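HepC.19480.a.B1 (Helicobacter pylori, PDB 6MTZ) is of unknown function but probably belongs to the DHH/DHHA1 phosphoesterases, which hydrolyse phosphoester bonds with the aid of metal ions. Local coordinates at residues 12-17 against 47-52; 128-133 against 146-151; 198-203 against 219-224; 225-228 against 232-235; 313-318 against 326-331. All coordinates share one frame; numbering follows the deposited sequence.

Contact 1. Residues 12-17 against 47-52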
# COMPACT_ATOMS: atom_id res chain seq x y z
N TYR A 12 -9.07 -7.42 -11.13
CA TYR A 12 -7.78 -7.20 -10.51
C TYR A 12 -7.34 -5.78 -10.84
O TYR A 12 -7.12 -5.46 -12.01
CB TYR A 12 -6.76 -8.23 -11.01
CG TYR A 12 -7.12 -9.63 -10.56
CD1 TYR A 12 -8.04 -10.40 -11.28
CD2 TYR A 12 -6.57 -10.17 -9.42
CE1 TYR A 12 -8.38 -11.67 -10.86
CE2 TYR A 12 -6.90 -11.45 -8.99
CZ TYR A 12 -7.81 -12.19 -9.72
OH TYR A 12 -8.15 -13.46 -9.29
N HIS A 13 -7.22 -4.93 -9.82
CA HIS A 13 -7.03 -3.50 -10.05
C HIS A 13 -5.71 -3.03 -9.44
O HIS A 13 -5.60 -2.88 -8.22
CB HIS A 13 -8.20 -2.69 -9.49
CG HIS A 13 -8.13 -1.23 -9.80
ND1 HIS A 13 -9.06 -0.32 -9.34
CD2 HIS A 13 -7.23 -0.51 -10.53
CE1 HIS A 13 -8.74 0.89 -9.76
NE2 HIS A 13 -7.63 0.80 -10.49
N LEU A 14 -4.75 -2.73 -10.31
CA LEU A 14 -3.45 -2.19 -9.93
C LEU A 14 -3.41 -0.68 -10.15
O LEU A 14 -3.72 -0.21 -11.26
CB LEU A 14 -2.34 -2.87 -10.73
CG LEU A 14 -0.98 -2.19 -10.70
CD1 LEU A 14 -0.40 -2.21 -9.27
CD2 LEU A 14 -0.03 -2.82 -11.74
N SER A 15 -3.01 0.07 -9.12
CA SER A 15 -2.97 1.53 -9.19
C SER A 15 -1.76 2.07 -8.44
O SER A 15 -1.07 1.35 -7.71
CB SER A 15 -4.26 2.17 -8.63
OG SER A 15 -4.36 3.52 -9.06
N HIS A 16 -1.51 3.37 -8.63
CA HIS A 16 -0.39 4.06 -7.98
C HIS A 16 -0.69 4.23 -6.49
O HIS A 16 -1.66 3.68 -5.96
CB HIS A 16 -0.13 5.39 -8.68
CG HIS A 16 1.18 6.04 -8.34
ND1 HIS A 16 2.38 5.38 -8.43
CD2 HIS A 16 1.47 7.30 -7.94
CE1 HIS A 16 3.36 6.20 -8.09
NE2 HIS A 16 2.84 7.37 -7.79
N ILE A 17 0.11 5.03 -5.78
CA ILE A 17 -0.01 5.14 -4.33
C ILE A 17 -0.42 6.52 -3.83
O ILE A 17 -0.68 6.65 -2.64
CB ILE A 17 1.30 4.71 -3.61
CG1 ILE A 17 2.48 5.53 -4.14
CG2 ILE A 17 1.51 3.21 -3.74
CD1 ILE A 17 3.64 5.54 -3.20
N SER A 47 6.16 -4.15 -11.87
CA SER A 47 6.35 -5.47 -12.46
C SER A 47 5.98 -6.57 -11.48
O SER A 47 5.38 -7.57 -11.87
CB SER A 47 7.80 -5.63 -12.93
OG SER A 47 8.04 -4.80 -14.05
N ALA A 48 6.32 -6.38 -10.20
CA ALA A 48 5.96 -7.39 -9.21
C ALA A 48 4.45 -7.55 -9.13
O ALA A 48 3.94 -8.68 -9.08
CB ALA A 48 6.53 -7.03 -7.84
N ARG A 49 3.71 -6.44 -9.13
CA ARG A 49 2.26 -6.55 -9.04
C ARG A 49 1.68 -7.18 -10.30
O ARG A 49 0.69 -7.92 -10.21
CB ARG A 49 1.63 -5.18 -8.77
CG ARG A 49 2.17 -4.41 -7.53
CD ARG A 49 2.06 -5.18 -6.21
NE ARG A 49 2.72 -4.47 -5.12
CZ ARG A 49 3.30 -5.05 -4.07
NH1 ARG A 49 3.30 -6.37 -3.95
NH2 ARG A 49 3.88 -4.32 -3.12
N ILE A 50 2.29 -6.94 -11.46
CA ILE A 50 1.77 -7.55 -12.68
C ILE A 50 1.97 -9.06 -12.63
O ILE A 50 1.09 -9.83 -13.01
CB ILE A 50 2.41 -6.91 -13.92
CG1 ILE A 50 1.83 -5.51 -14.14
CG2 ILE A 50 2.17 -7.75 -15.15
CD1 ILE A 50 2.63 -4.64 -15.06
N TYR A 51 3.11 -9.50 -12.09
CA TYR A 51 3.34 -10.92 -11.90
C TYR A 51 2.32 -11.50 -10.92
O TYR A 51 1.74 -12.56 -11.17
CB TYR A 51 4.77 -11.17 -11.42
CG TYR A 51 5.07 -12.61 -11.10
CD1 TYR A 51 5.51 -13.48 -12.09
CD2 TYR A 51 4.92 -13.10 -9.80
CE1 TYR A 51 5.79 -14.81 -11.79
CE2 TYR A 51 5.19 -14.42 -9.50
CZ TYR A 51 5.63 -15.28 -10.50
OH TYR A 51 5.91 -16.59 -10.20
N GLU A 52 2.12 -10.83 -9.79
CA GLU A 52 1.14 -11.27 -8.80
C GLU A 52 -0.24 -11.43 -9.42
O GLU A 52 -0.95 -12.40 -9.14
CB GLU A 52 1.03 -10.25 -7.67
CG GLU A 52 1.97 -10.42 -6.52
CD GLU A 52 1.75 -9.31 -5.51
OE1 GLU A 52 2.70 -8.53 -5.27
OE2 GLU A 52 0.63 -9.19 -4.97
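The guanidinium of Arg49 has the carboxylate of Glu52 at its edge, in plane, while the aliphatic root of the same arginine rests on Leu14 of the strand. Arg49 NH1 lies 2.6 Å from Glu52 OE1 in a salt bridge with an N-H...O angle of 145°. Glu52 OE1 is 5° out of the guanidinium plane and accepts through its syn lone pair. Glu45 takes NH2 and the backbone oxygen of Asn39 takes NE, so the flat group is held in its rotation on three nitrogens. A bend at chi2 (-57°) turns the charged end away from the strand and leaves the methylenes behind: Leu14 CD1 sits 3.6 Å from Arg49 CB and 3.8 Å from Arg49 CG. The other leucine methyl, CD2, lies 4.1 Å from Ile50 CG1, and the leucine meets both partners at about a right angle. Helix 43-59 here covers strand 10-15 as the crossover between strands 35-39 and 64-70, the beta-alpha-beta arrangement of a parallel sheet. A branched leucine suits the position because its two methyls touch two successive helix residues. The chemistry is thus divided along one side chain: the carbon part of Arg49 completes an apolar layer with Leu14 and Ile50, and its charge is probably balanced by Glu52 and Glu45.

Contact 2. Residues 128-133 against 146-151. With EDO (1,2-ethanediol), chain C.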
# COMPACT_ATOMS: atom_id res chain seq x y z
N ILE A 128 -10.62 9.56 -15.31
CA ILE A 128 -10.61 8.61 -16.42
C ILE A 128 -11.23 7.27 -15.98
O ILE A 128 -12.10 6.73 -16.67
CB ILE A 128 -9.18 8.41 -16.95
CG1 ILE A 128 -8.58 9.72 -17.44
CG2 ILE A 128 -9.18 7.37 -18.07
CD1 ILE A 128 -7.11 9.61 -17.78
N VAL A 129 -10.80 6.73 -14.84
CA VAL A 129 -11.39 5.49 -14.33
C VAL A 129 -12.89 5.64 -14.18
O VAL A 129 -13.67 4.78 -14.61
CB VAL A 129 -10.75 5.08 -12.99
CG1 VAL A 129 -11.52 3.88 -12.39
CG2 VAL A 129 -9.27 4.73 -13.19
N TYR A 130 -13.33 6.73 -13.54
CA TYR A 130 -14.75 6.88 -13.25
C TYR A 130 -15.57 6.87 -14.54
O TYR A 130 -16.58 6.16 -14.65
CB TYR A 130 -15.03 8.16 -12.46
CG TYR A 130 -16.52 8.32 -12.25
CD1 TYR A 130 -17.21 7.48 -11.41
CD2 TYR A 130 -17.25 9.28 -12.97
CE1 TYR A 130 -18.60 7.60 -11.23
CE2 TYR A 130 -18.64 9.41 -12.81
CZ TYR A 130 -19.31 8.56 -11.95
OH TYR A 130 -20.68 8.66 -11.78
N GLU A 131 -15.13 7.63 -15.53
CA GLU A 131 -15.93 7.73 -16.75
C GLU A 131 -15.89 6.43 -17.53
O GLU A 131 -16.91 6.02 -18.11
CB GLU A 131 -15.46 8.93 -17.58
CG GLU A 131 -16.18 10.21 -17.08
CD GLU A 131 -15.48 11.54 -17.37
OE1 GLU A 131 -15.98 12.56 -16.86
OE2 GLU A 131 -14.46 11.58 -18.08
N PHE A 132 -14.76 5.72 -17.51
CA PHE A 132 -14.71 4.41 -18.16
C PHE A 132 -15.63 3.41 -17.47
O PHE A 132 -16.38 2.68 -18.13
CB PHE A 132 -13.27 3.89 -18.20
CG PHE A 132 -13.16 2.46 -18.67
CD1 PHE A 132 -13.19 2.16 -20.03
CD2 PHE A 132 -13.02 1.44 -17.76
CE1 PHE A 132 -13.07 0.84 -20.46
CE2 PHE A 132 -12.92 0.11 -18.18
CZ PHE A 132 -12.95 -0.19 -19.52
N LEU A 133 -15.57 3.32 -16.14
CA LEU A 133 -16.43 2.36 -15.44
C LEU A 133 -17.90 2.74 -15.58
O LEU A 133 -18.75 1.88 -15.82
CB LEU A 133 -16.03 2.26 -13.96
CG LEU A 133 -14.61 1.73 -13.72
CD1 LEU A 133 -14.35 1.47 -12.23
CD2 LEU A 133 -14.38 0.45 -14.54
N THR A 146 -24.17 10.99 -5.87
CA THR A 146 -24.24 12.41 -5.53
C THR A 146 -23.03 12.87 -4.73
O THR A 146 -22.73 14.07 -4.73
CB THR A 146 -25.54 12.70 -4.79
OG1 THR A 146 -25.63 11.87 -3.64
CG2 THR A 146 -26.73 12.40 -5.68
N TRP A 147 -22.32 11.97 -4.03
CA TRP A 147 -21.03 12.36 -3.47
C TRP A 147 -19.85 11.84 -4.27
O TRP A 147 -18.78 12.46 -4.25
CB TRP A 147 -20.90 11.92 -2.00
CG TRP A 147 -20.95 10.43 -1.74
CD1 TRP A 147 -22.03 9.71 -1.32
CD2 TRP A 147 -19.86 9.50 -1.84
NE1 TRP A 147 -21.70 8.39 -1.17
CE2 TRP A 147 -20.37 8.23 -1.47
CE3 TRP A 147 -18.52 9.60 -2.21
CZ2 TRP A 147 -19.58 7.10 -1.46
CZ3 TRP A 147 -17.73 8.46 -2.20
CH2 TRP A 147 -18.27 7.22 -1.83
N LEU A 148 -20.02 10.75 -5.02
CA LEU A 148 -18.88 10.16 -5.72
C LEU A 148 -18.40 11.07 -6.85
O LEU A 148 -17.18 11.28 -7.01
CB LEU A 148 -19.25 8.77 -6.23
CG LEU A 148 -18.11 8.07 -6.98
CD1 LEU A 148 -16.85 7.99 -6.12
CD2 LEU A 148 -18.53 6.69 -7.41
N GLU A 149 -19.32 11.64 -7.64
CA GLU A 149 -18.87 12.49 -8.74
C GLU A 149 -18.22 13.77 -8.23
O GLU A 149 -17.19 14.18 -8.78
CB GLU A 149 -20.03 12.80 -9.71
CG GLU A 149 -20.41 11.58 -10.54
CD GLU A 149 -21.49 11.85 -11.57
OE1 GLU A 149 -21.96 13.00 -11.66
OE2 GLU A 149 -21.87 10.91 -12.29
N PRO A 150 -18.74 14.43 -7.19
CA PRO A 150 -17.98 15.55 -6.61
C PRO A 150 -16.60 15.15 -6.11
O PRO A 150 -15.62 15.89 -6.29
CB PRO A 150 -18.89 16.02 -5.47
CG PRO A 150 -20.25 15.73 -5.99
CD PRO A 150 -20.10 14.38 -6.63
N LEU A 151 -16.49 13.99 -5.46
CA LEU A 151 -15.18 13.53 -5.00
C LEU A 151 -14.24 13.33 -6.18
O LEU A 151 -13.06 13.72 -6.11
CB LEU A 151 -15.34 12.25 -4.18
CG LEU A 151 -14.13 11.74 -3.37
CD1 LEU A 151 -14.59 10.88 -2.22
CD2 LEU A 151 -13.18 10.93 -4.23
C1 EDO C . -17.28 13.71 -12.12
O1 EDO C . -17.02 15.11 -12.30
C2 EDO C . -16.48 12.90 -13.14
O2 EDO C . -17.30 12.51 -14.24
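A short bond joins the phenol of Tyr130 to the carboxylate of Glu149, and it does so through the less usual lone pair of the acid. Tyr130 OH donates to Glu149 OE2 at 2.6 Å, and OE2 accepts with its anti lone pair, on the side away from the other oxygen. OE2 stands at the edge of the ring, near its plane, and the carboxylate plane is turned 75° against the ring. The two side chains cross at about a right angle; a chi1 of -72°, with CG beside the backbone N, brings Glu149 CG to 3.2 Å from Tyr130 OH, and the extended chain beyond carries OE2 to the hydroxyl. Tyrosine suits this place because its hydroxyl reaches the polar margin while its ring stays in apolar company: Tyr130 CE1 packs on Leu148 CD2 at 3.9 Å. The acid, in turn, suits the exposed margin of its helix. A molecule of 1,2-ethanediol, probably from the crystallisation liquor, lies beside the pair; its O2 donates to Glu131 OE1 at 2.9 Å and stands 3.5 Å from Tyr130 CD2 at the ring edge. Glu153 binds the diol as well, and Arg123 holds the other oxygen of Glu131. Thr145 and Val152 add to the setting of the tyrosine. Helix 125-136 therefore lies between several elements: Tyr130 faces helix 145-159, Val129 and Leu133 lean on helix 19-29, and Ile128 and Phe132 pack on strand 95-102.

Contact 3. Residues 198-203 against 219-224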
# COMPACT_ATOMS: atom_id res chain seq x y z
N LEU A 198 -8.60 4.44 2.20
CA LEU A 198 -9.86 4.56 1.47
C LEU A 198 -11.00 4.95 2.41
O LEU A 198 -11.90 5.70 2.01
CB LEU A 198 -10.20 3.25 0.76
CG LEU A 198 -9.27 2.92 -0.41
CD1 LEU A 198 -9.90 1.82 -1.23
CD2 LEU A 198 -9.00 4.15 -1.25
N LYS A 199 -10.97 4.45 3.65
CA LYS A 199 -11.95 4.92 4.63
C LYS A 199 -11.82 6.42 4.84
O LYS A 199 -12.82 7.15 4.80
CB LYS A 199 -11.78 4.18 5.96
N LEU A 200 -10.60 6.90 5.05
CA LEU A 200 -10.39 8.33 5.28
C LEU A 200 -10.85 9.16 4.09
O LEU A 200 -11.45 10.23 4.26
CB LEU A 200 -8.90 8.62 5.55
CG LEU A 200 -8.31 8.01 6.83
CD1 LEU A 200 -6.80 8.12 6.83
CD2 LEU A 200 -8.88 8.72 8.06
N LEU A 201 -10.55 8.71 2.87
CA LEU A 201 -10.93 9.49 1.70
C LEU A 201 -12.44 9.51 1.53
O LEU A 201 -13.03 10.57 1.31
CB LEU A 201 -10.24 8.92 0.45
CG LEU A 201 -10.58 9.67 -0.84
CD1 LEU A 201 -10.13 11.11 -0.68
CD2 LEU A 201 -9.91 8.99 -2.04
N GLU A 202 -13.09 8.35 1.68
CA GLU A 202 -14.55 8.31 1.57
C GLU A 202 -15.23 9.23 2.58
O GLU A 202 -16.29 9.80 2.29
CB GLU A 202 -15.08 6.88 1.74
CG GLU A 202 -16.61 6.81 1.61
CD GLU A 202 -17.18 5.40 1.46
OE1 GLU A 202 -16.42 4.44 1.17
OE2 GLU A 202 -18.41 5.27 1.64
N GLU A 203 -14.64 9.42 3.78
CA GLU A 203 -15.28 10.30 4.77
C GLU A 203 -15.39 11.74 4.28
O GLU A 203 -16.21 12.50 4.79
CB GLU A 203 -14.54 10.26 6.12
CG GLU A 203 -15.15 9.28 7.15
CD GLU A 203 -14.14 8.78 8.20
OE1 GLU A 203 -14.53 7.95 9.06
OE2 GLU A 203 -12.97 9.20 8.16
N ASN A 219 -9.29 20.25 9.92
CA ASN A 219 -9.20 20.28 11.38
C ASN A 219 -9.81 19.05 12.04
O ASN A 219 -9.59 18.85 13.24
CB ASN A 219 -9.88 21.54 11.92
CG ASN A 219 -9.07 22.78 11.69
OD1 ASN A 219 -7.84 22.72 11.58
ND2 ASN A 219 -9.74 23.93 11.61
N ASP A 220 -10.55 18.23 11.29
CA ASP A 220 -11.18 17.02 11.82
C ASP A 220 -10.36 15.77 11.56
O ASP A 220 -10.63 14.73 12.18
CB ASP A 220 -12.57 16.78 11.20
CG ASP A 220 -13.68 17.60 11.85
OD1 ASP A 220 -13.39 18.43 12.75
OD2 ASP A 220 -14.85 17.42 11.45
N LEU A 221 -9.40 15.84 10.65
CA LEU A 221 -8.77 14.64 10.12
C LEU A 221 -8.02 13.84 11.18
O LEU A 221 -8.09 12.61 11.21
CB LEU A 221 -7.82 15.01 8.98
CG LEU A 221 -7.01 13.87 8.39
CD1 LEU A 221 -7.91 12.73 7.92
CD2 LEU A 221 -6.20 14.39 7.23
N PHE A 222 -7.27 14.53 12.06
CA PHE A 222 -6.42 13.84 13.03
C PHE A 222 -7.24 12.91 13.92
O PHE A 222 -6.91 11.73 14.08
CB PHE A 222 -5.63 14.85 13.87
CG PHE A 222 -4.65 14.22 14.85
CD1 PHE A 222 -3.45 13.67 14.40
CD2 PHE A 222 -4.90 14.23 16.22
CE1 PHE A 222 -2.53 13.11 15.29
CE2 PHE A 222 -3.98 13.67 17.14
CZ PHE A 222 -2.80 13.11 16.67
N ARG A 223 -8.34 13.44 14.47
CA ARG A 223 -9.21 12.62 15.31
C ARG A 223 -9.82 11.48 14.50
O ARG A 223 -9.91 10.35 14.98
CB ARG A 223 -10.31 13.51 15.93
CG ARG A 223 -11.24 12.77 16.90
CD ARG A 223 -12.22 13.70 17.65
NE ARG A 223 -13.06 12.90 18.54
CZ ARG A 223 -12.77 12.65 19.81
NH1 ARG A 223 -11.69 13.18 20.36
NH2 ARG A 223 -13.57 11.88 20.54
N LEU A 224 -10.19 11.76 13.24
CA LEU A 224 -10.72 10.71 12.37
C LEU A 224 -9.70 9.59 12.16
O LEU A 224 -10.07 8.41 12.15
CB LEU A 224 -11.15 11.28 11.02
CG LEU A 224 -12.37 12.20 10.98
CD1 LEU A 224 -12.63 12.66 9.53
CD2 LEU A 224 -13.59 11.49 11.57
O HOH W 1 -12.87 7.63 11.19
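Different first torsions bring Leu200 and Leu221 together: Leu200 has CG beside its backbone N (chi1 -65°), whereas Leu221 has CG opposite its backbone N (chi1 176°). Both side chains leave their helices without aiming straight across, yet their ends converge, and Leu200 CD2 meets Leu221 CD1 at 4.1 Å, the two crossing at about a right angle. Leucine fits because the axes of segments 198-203 and 219-224 come no nearer than 11.3 Å, at 145° to each other in a roughly antiparallel sense, and a long branched chain is needed from each side. Met177 of helix 168-180 touches both leucines and extends this apolar patch.

At the margin Glu203 and Leu224 slide past each other in opposite directions. Glu203 OE2 comes 3.7 Å from Leu224 CD1, a contact of packing alone, while the other carboxylate oxygen does the polar work. One water donates to Glu203 OE1 at 2.7 Å and to the backbone oxygen of Leu224 at 3.1 Å, thereby bridging the two helices. Since this water spends both protons here, it brings together two acceptors that, with Glu203 ionised as is likely, could not bond to each other. The side chain of Leu224 touches Tyr207, whose hydroxyl is hydrogen-bonded to Asp220, and Tyr217 bonds to the backbone oxygen of Leu200. The interface is therefore graded, with methyl groups meeting inside and a glutamate, a helix carbonyl and a bridging water linking the helices at the more exposed margin.

Contact 4. Residues 225-228 against 232-235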
# COMPACT_ATOMS: atom_id res chain seq x y z
N LYS A 225 -8.43 9.95 11.96
CA LYS A 225 -7.40 8.94 11.76
C LYS A 225 -7.27 8.04 12.98
O LYS A 225 -7.13 6.82 12.86
CB LYS A 225 -6.06 9.59 11.44
CG LYS A 225 -6.04 10.41 10.14
CD LYS A 225 -4.67 11.12 9.99
CE LYS A 225 -3.53 10.09 9.86
NZ LYS A 225 -2.21 10.75 9.51
N LYS A 226 -7.26 8.65 14.18
CA LYS A 226 -7.17 7.87 15.41
C LYS A 226 -8.31 6.87 15.50
O LYS A 226 -8.12 5.73 15.94
CB LYS A 226 -7.18 8.79 16.63
CG LYS A 226 -5.88 9.49 16.92
CD LYS A 226 -5.95 10.12 18.32
CE LYS A 226 -4.62 10.61 18.80
NZ LYS A 226 -4.67 11.24 20.15
N ILE A 227 -9.51 7.28 15.08
CA ILE A 227 -10.66 6.39 15.15
C ILE A 227 -10.58 5.32 14.07
O ILE A 227 -10.87 4.14 14.33
CB ILE A 227 -11.97 7.20 15.05
CG1 ILE A 227 -12.17 7.98 16.35
CG2 ILE A 227 -13.15 6.29 14.83
CD1 ILE A 227 -13.23 9.00 16.23
N ALA A 228 -10.17 5.70 12.86
CA ALA A 228 -10.08 4.70 11.80
C ALA A 228 -9.04 3.64 12.13
O ALA A 228 -9.15 2.49 11.67
CB ALA A 228 -9.76 5.36 10.46
N ASP A 232 -8.97 5.03 20.68
CA ASP A 232 -9.88 5.97 21.34
C ASP A 232 -9.15 7.30 21.49
O ASP A 232 -8.30 7.45 22.38
CB ASP A 232 -10.33 5.43 22.71
CG ASP A 232 -11.13 6.47 23.52
OD1 ASP A 232 -11.42 7.59 23.03
OD2 ASP A 232 -11.48 6.14 24.68
N PRO A 233 -9.47 8.30 20.67
CA PRO A 233 -8.69 9.55 20.67
C PRO A 233 -8.79 10.32 21.96
O PRO A 233 -7.99 11.24 22.18
CB PRO A 233 -9.30 10.35 19.51
CG PRO A 233 -10.70 9.84 19.39
CD PRO A 233 -10.64 8.38 19.77
N ASP A 234 -9.73 9.99 22.83
CA ASP A 234 -9.86 10.70 24.09
C ASP A 234 -9.00 10.10 25.20
O ASP A 234 -8.88 10.72 26.26
CB ASP A 234 -11.33 10.73 24.52
CG ASP A 234 -12.17 11.56 23.58
OD1 ASP A 234 -11.67 12.63 23.16
OD2 ASP A 234 -13.31 11.13 23.24
N THR A 235 -8.43 8.91 25.01
CA THR A 235 -7.53 8.36 26.03
C THR A 235 -6.20 7.86 25.49
O THR A 235 -5.39 7.37 26.28
CB THR A 235 -8.20 7.20 26.80
OG1 THR A 235 -8.49 6.12 25.90
CG2 THR A 235 -9.49 7.66 27.51
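This is a local apolar clasp, in which Pro233 of the loop after helix 213-228 folds back on Lys226 and Ile227 in the last turn of that helix. The proline ring is shared between the two. Its CB lies 3.6 Å from Lys226 CD, and its CD lies 3.8 Å from Ile227 CG1. Both helix side chains lie aslant to the ring, so Pro233 is touched by a lysine methylene chain at one part and by a branched isoleucine at another. Lys226 serves with its carbons because the chain is extended beyond CG, which carries NZ on to the backbone oxygen of Glu236. Proline, whose ring locks phi and offers CB, CG and CD as an apolar surface, suits a tight return of the chain. An Asx turn holds the bend around Pro233: Asp232 OD1 accepts from the backbone N of Asp234 at 2.9 Å, with the donor 51° above the carboxylate plane, and Thr235 N bonds to Asp232 O at 3.0 Å. Lys226 also touches Met238 and Ile241 of helix 238-251, while Lys225 packs on Tyr196 and Leu200 of helix 190-203, so the end of helix 213-228 is set between those two helices and its own returning loop.

Contact 5. Residues 313-318 against 326-331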
# COMPACT_ATOMS: atom_id res chain seq x y z
N GLU A 313 25.33 -7.96 20.83
CA GLU A 313 26.14 -9.11 20.43
C GLU A 313 25.65 -9.71 19.12
O GLU A 313 26.45 -10.04 18.23
CB GLU A 313 26.16 -10.15 21.54
N LEU A 314 24.32 -9.83 18.97
CA LEU A 314 23.75 -10.39 17.74
C LEU A 314 24.19 -9.60 16.52
O LEU A 314 24.65 -10.18 15.52
CB LEU A 314 22.22 -10.42 17.84
CG LEU A 314 21.43 -11.28 16.86
CD1 LEU A 314 20.02 -11.51 17.40
CD2 LEU A 314 21.37 -10.67 15.48
N SER A 315 24.03 -8.27 16.55
CA SER A 315 24.31 -7.49 15.35
C SER A 315 25.80 -7.40 15.05
O SER A 315 26.17 -7.25 13.88
CB SER A 315 23.69 -6.10 15.45
OG SER A 315 24.27 -5.35 16.51
N GLN A 316 26.68 -7.51 16.05
CA GLN A 316 28.09 -7.57 15.69
C GLN A 316 28.53 -8.95 15.24
O GLN A 316 29.55 -9.07 14.55
CB GLN A 316 28.99 -7.08 16.84
CG GLN A 316 28.80 -7.73 18.18
CD GLN A 316 29.50 -6.93 19.26
OE1 GLN A 316 30.36 -6.10 18.97
NE2 GLN A 316 29.11 -7.14 20.52
N MET A 317 27.77 -10.00 15.57
CA MET A 317 28.08 -11.31 15.02
C MET A 317 27.55 -11.44 13.60
O MET A 317 28.14 -12.17 12.79
CB MET A 317 27.49 -12.41 15.90
N CYS A 318 26.47 -10.74 13.27
CA CYS A 318 25.73 -10.96 12.04
C CYS A 318 25.69 -9.77 11.09
O CYS A 318 25.64 -9.99 9.88
CB CYS A 318 24.29 -11.36 12.37
SG CYS A 318 24.17 -12.91 13.27
N ASN A 326 19.60 -3.91 24.43
CA ASN A 326 18.21 -3.97 24.02
C ASN A 326 17.90 -3.17 22.76
O ASN A 326 16.74 -3.11 22.34
CB ASN A 326 17.30 -3.50 25.16
CG ASN A 326 17.31 -4.46 26.33
OD1 ASN A 326 17.00 -5.64 26.17
ND2 ASN A 326 17.68 -3.97 27.51
N ALA A 327 18.91 -2.54 22.13
CA ALA A 327 18.69 -1.77 20.91
C ALA A 327 20.02 -1.63 20.18
O ALA A 327 21.02 -1.25 20.79
CB ALA A 327 18.09 -0.39 21.22
N SER A 328 20.02 -1.95 18.89
CA SER A 328 21.25 -2.01 18.10
C SER A 328 20.89 -1.89 16.63
O SER A 328 19.73 -1.99 16.24
CB SER A 328 22.01 -3.31 18.35
OG SER A 328 22.55 -3.34 19.66
N GLY A 329 21.92 -1.71 15.81
CA GLY A 329 21.74 -1.66 14.38
C GLY A 329 22.92 -2.28 13.65
O GLY A 329 23.87 -2.76 14.26
N GLY A 330 22.83 -2.25 12.33
CA GLY A 330 23.86 -2.81 11.48
C GLY A 330 23.39 -2.78 10.04
O GLY A 330 22.39 -2.12 9.71
N LYS A 331 24.11 -3.53 9.20
CA LYS A 331 23.82 -3.56 7.77
C LYS A 331 24.12 -4.95 7.20
O LYS A 331 25.01 -5.65 7.67
CB LYS A 331 24.62 -2.49 7.01
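On the way to Ser315, which touches Ser328 and Gly329 of the strand, segment 313-318 of helix 311-318 begins with Glu313, its CB pointing away, and Leu314, which packs on Tyr261 and Phe352. The hydroxyl of Ser315, set between the backbone N and the carbonyl carbon (chi1 64°), bonds to the carbonyl oxygen of Val311 one turn earlier. It is thereby tied to its own helix, and its meeting with the strand is one of contact: Ser315 OG lies 3.6 Å from Ser328 CB and 3.5 Å from Gly329 O. A small residue that can satisfy its hydroxyl locally suits so close a seat, as does the bare backbone of Gly330: Gly330 CA is 6.1 Å from Ser315 CA. Further on, Cys318 turns to Ile351 and Phe352 of helix 341-353. Strand 327-331 is paired through Ser328 and Gly330 with strand 300-305 and through Gly329 with Gly322. The glycine-rich run from Gly321 through His324 to Gly329 matches the GGGHxxASG signature of DHHA1 domains. The helix lies against the strand that carries the end of this motif, which by analogy with relatives probably contributes to substrate binding.

Overall arrangement
From the N terminus the five contacts come in series, so none nests or crosses. Contact 1 closes a loop through strand 35-39, joining strand 10-15, first in the chain and second across the parallel sheet, to helix 43-59. Contact 2 ties two successive helices beside that sheet; its Leu151 and Trp147 pack on Leu201 and Glu202 of contact 3, in the helical region that follows. Contacts 3 and 4 share helix 213-228, with a salt bridge from Arg223 to Asp234, and contact 4 closes the short turn leading toward helix 238-251. That helix leads to the mixed-sheet domain, where contact 5 closes the return through strand 322-324, about 51 Å from contact 2, centre to centre.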